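PDB 4PF1: peptidase S15/CocE/NonD, which is an archaeal serine aminopeptidase of the alpha/beta hydrolase fold that probably cleaves residues from the N-terminal ends of peptides. Local coordinates for residues V375-N383 with Q561-G569. Residues are numbered along the deposited sequence; the frame is centred on the assembly and turned at random.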
loop_
_atom_site.group_PDB
_atom_site.type_symbol
_atom_site.label_atom_id
_atom_site.label_comp_id
_atom_site.label_asym_id
_atom_site.label_seq_id
_atom_site.Cartn_x
_atom_site.Cartn_y
_atom_site.Cartn_z
ATOM N N VAL A 375 37.715 -14.042 4.299
ATOM C CA VAL A 375 36.283 -14.111 4.566
ATOM C C VAL A 375 35.742 -12.697 4.843
ATOM O O VAL A 375 36.292 -11.960 5.667
ATOM C CB VAL A 375 35.945 -15.107 5.719
ATOM C CG1 VAL A 375 34.464 -15.048 6.096
ATOM C CG2 VAL A 375 36.340 -16.535 5.347
ATOM N N LEU A 376 34.684 -12.322 4.122
ATOM C CA LEU A 376 33.986 -11.058 4.292
ATOM C C LEU A 376 32.578 -11.402 4.754
ATOM O O LEU A 376 31.794 -11.954 3.984
ATOM C CB LEU A 376 34.002 -10.252 2.975
ATOM C CG LEU A 376 33.447 -8.820 3.014
ATOM C CD1 LEU A 376 34.217 -7.939 4.002
ATOM C CD2 LEU A 376 33.487 -8.197 1.637
ATOM N N SER A 377 32.315 -11.220 6.054
ATOM C CA SER A 377 31.050 -11.628 6.658
ATOM C C SER A 377 30.265 -10.448 7.210
ATOM O O SER A 377 30.808 -9.621 7.947
ATOM C CB SER A 377 31.305 -12.650 7.763
ATOM O OG SER A 377 30.135 -12.938 8.510
ATOM N N TYR A 378 28.975 -10.384 6.862
ATOM C CA TYR A 378 28.074 -9.368 7.390
ATOM C C TYR A 378 27.383 -9.938 8.604
ATOM O O TYR A 378 26.759 -11.001 8.524
ATOM C CB TYR A 378 27.054 -8.921 6.337
ATOM C CG TYR A 378 26.180 -7.759 6.771
ATOM C CD1 TYR A 378 25.062 -7.962 7.578
ATOM C CD2 TYR A 378 26.429 -6.468 6.314
ATOM C CE1 TYR A 378 24.231 -6.904 7.945
ATOM C CE2 TYR A 378 25.607 -5.400 6.678
ATOM C CZ TYR A 378 24.504 -5.625 7.487
ATOM O OH TYR A 378 23.672 -4.586 7.817
ATOM N N GLU A 379 27.504 -9.244 9.732
ATOM C CA GLU A 379 26.907 -9.665 10.988
ATOM C C GLU A 379 25.560 -8.987 11.175
ATOM O O GLU A 379 25.497 -7.758 11.259
ATOM C CB GLU A 379 27.854 -9.339 12.156
ATOM C CG GLU A 379 27.421 -9.915 13.496
ATOM C CD GLU A 379 28.325 -9.566 14.664
ATOM O OE1 GLU A 379 29.166 -8.648 14.526
ATOM O OE2 GLU A 379 28.185 -10.211 15.728
ATOM N N THR A 380 24.477 -9.788 11.237
ATOM C CA THR A 380 23.125 -9.269 11.463
ATOM C C THR A 380 22.993 -8.887 12.947
ATOM O O THR A 380 23.792 -9.332 13.771
ATOM C CB THR A 380 22.047 -10.258 10.969
ATOM O OG1 THR A 380 22.326 -11.575 11.452
ATOM C CG2 THR A 380 21.926 -10.276 9.448
ATOM N N GLY A 381 22.056 -7.997 13.253
ATOM C CA GLY A 381 21.894 -7.457 14.599
ATOM C C GLY A 381 22.800 -6.257 14.802
ATOM O O GLY A 381 22.321 -5.148 15.049
ATOM N N ALA A 382 24.128 -6.472 14.652
ATOM C CA ALA A 382 25.146 -5.423 14.750
ATOM C C ALA A 382 25.205 -4.589 13.456
ATOM O O ALA A 382 25.604 -3.422 13.502
ATOM C CB ALA A 382 26.507 -6.044 15.031
ATOM N N ASN A 383 24.813 -5.203 12.303
ATOM C CA ASN A 383 24.776 -4.586 10.962
ATOM C C ASN A 383 26.160 -4.040 10.539
ATOM O O ASN A 383 26.301 -2.856 10.223
ATOM C CB ASN A 383 23.694 -3.496 10.882
ATOM C CG ASN A 383 22.294 -4.041 10.970
ATOM O OD1 ASN A 383 21.838 -4.800 10.108
ATOM N ND2 ASN A 383 21.583 -3.670 12.020
ATOM N N GLN A 561 24.567 -21.356 8.168
ATOM C CA GLN A 561 25.540 -20.437 8.768
ATOM C C GLN A 561 24.882 -19.278 9.498
ATOM O O GLN A 561 23.788 -18.836 9.124
ATOM C CB GLN A 561 26.507 -19.876 7.704
ATOM C CG GLN A 561 27.199 -20.934 6.848
ATOM C CD GLN A 561 27.966 -21.971 7.637
ATOM O OE1 GLN A 561 28.749 -21.658 8.542
ATOM N NE2 GLN A 561 27.791 -23.233 7.271
ATOM N N VAL A 562 25.558 -18.798 10.557
ATOM C CA VAL A 562 25.139 -17.642 11.343
ATOM C C VAL A 562 26.310 -16.664 11.513
ATOM O O VAL A 562 27.468 -17.070 11.580
ATOM C CB VAL A 562 24.513 -18.005 12.723
ATOM C CG1 VAL A 562 23.132 -18.629 12.558
ATOM C CG2 VAL A 562 25.435 -18.903 13.554
ATOM N N SER A 563 25.982 -15.380 11.561
ATOM C CA SER A 563 26.868 -14.250 11.814
ATOM C C SER A 563 25.961 -13.213 12.393
ATOM O O SER A 563 25.313 -12.469 11.655
ATOM C CB SER A 563 27.551 -13.785 10.528
ATOM O OG SER A 563 28.596 -12.873 10.818
ATOM N N HIS A 564 25.726 -13.319 13.702
ATOM C CA HIS A 564 24.683 -12.543 14.339
ATOM C C HIS A 564 25.029 -12.107 15.749
ATOM O O HIS A 564 25.742 -12.808 16.473
ATOM C CB HIS A 564 23.409 -13.414 14.377
ATOM C CG HIS A 564 22.178 -12.720 14.867
ATOM N ND1 HIS A 564 21.534 -11.771 14.096
ATOM C CD2 HIS A 564 21.470 -12.918 16.002
ATOM C CE1 HIS A 564 20.480 -11.395 14.801
ATOM N NE2 HIS A 564 20.395 -12.066 15.949
ATOM N N THR A 565 24.466 -10.967 16.153
ATOM C CA THR A 565 24.535 -10.495 17.518
ATOM C C THR A 565 23.126 -10.521 18.095
ATOM O O THR A 565 22.245 -9.816 17.603
ATOM C CB THR A 565 25.186 -9.098 17.612
ATOM O OG1 THR A 565 26.565 -9.209 17.277
ATOM C CG2 THR A 565 25.063 -8.489 19.008
ATOM N N PHE A 566 22.909 -11.359 19.115
ATOM C CA PHE A 566 21.660 -11.392 19.869
ATOM C C PHE A 566 21.744 -10.223 20.850
ATOM O O PHE A 566 22.513 -10.281 21.815
ATOM C CB PHE A 566 21.483 -12.742 20.589
ATOM C CG PHE A 566 21.229 -13.939 19.701
ATOM C CD1 PHE A 566 19.945 -14.231 19.250
ATOM C CD2 PHE A 566 22.258 -14.812 19.372
ATOM C CE1 PHE A 566 19.706 -15.350 18.444
ATOM C CE2 PHE A 566 22.015 -15.936 18.573
ATOM C CZ PHE A 566 20.740 -16.198 18.115
ATOM N N LEU A 567 21.070 -9.113 20.522
ATOM C CA LEU A 567 21.162 -7.859 21.275
ATOM C C LEU A 567 20.460 -7.918 22.662
ATOM O O LEU A 567 19.630 -8.800 22.885
ATOM C CB LEU A 567 20.580 -6.701 20.431
ATOM C CG LEU A 567 21.407 -6.259 19.217
ATOM C CD1 LEU A 567 20.558 -5.464 18.244
ATOM C CD2 LEU A 567 22.623 -5.439 19.640
ATOM N N PRO A 568 20.782 -6.980 23.608
ATOM C CA PRO A 568 20.107 -6.998 24.924
ATOM C C PRO A 568 18.583 -6.871 24.804
ATOM O O PRO A 568 18.086 -6.127 23.953
ATOM C CB PRO A 568 20.710 -5.791 25.652
ATOM C CG PRO A 568 22.006 -5.543 24.971
ATOM C CD PRO A 568 21.775 -5.887 23.536
ATOM N N GLY A 569 17.865 -7.630 25.628
ATOM C CA GLY A 569 16.405 -7.676 25.594
ATOM C C GLY A 569 15.875 -8.770 24.683
ATOM O O GLY A 569 14.701 -9.145 24.778
#
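T380 and H564 meet where the two backbones form a single bridge, each segment giving one amide to the other. T380 N donates to S563 O at 2.8 Å, and T565 N donates to T380 O at 3.0 Å, so T380 bonds to both neighbours of H564, as in a parallel bridge. Beside this bridge, T380 OG1 lies near the plane of the H564 ring, at its edge, and hydrogen-bonds ND1 at 2.8 Å; either partner could be the donor. With chi1 48°, that hydroxyl sits between the backbone N and the carbonyl carbon, turned towards the imidazole. The ring's other nitrogen, NE2, is taken by D509, so both ends of this buried histidine have polar partners. Strand 375-379 belongs to the mixed sheet of the alpha/beta hydrolase fold, whereas 562-566 pairs with strand 482-486 in the C-terminal beta region, and the bridge ties the two together. With CG anti to the backbone N (chi1 -172°) and the chain extended beyond it, E379 brings OE2 to T565 OG1 for a very short bond, 2.5 Å. OE2 also forms a salt bridge with R483, while OE1 accepts from H386. With an alanine here, T565 OG1 and H386 would probably be left without this acceptor and R483 without its carboxylate mate. Further back, S377 OG and S563 OG approach within 2.8 Å, the proton's direction unsettled.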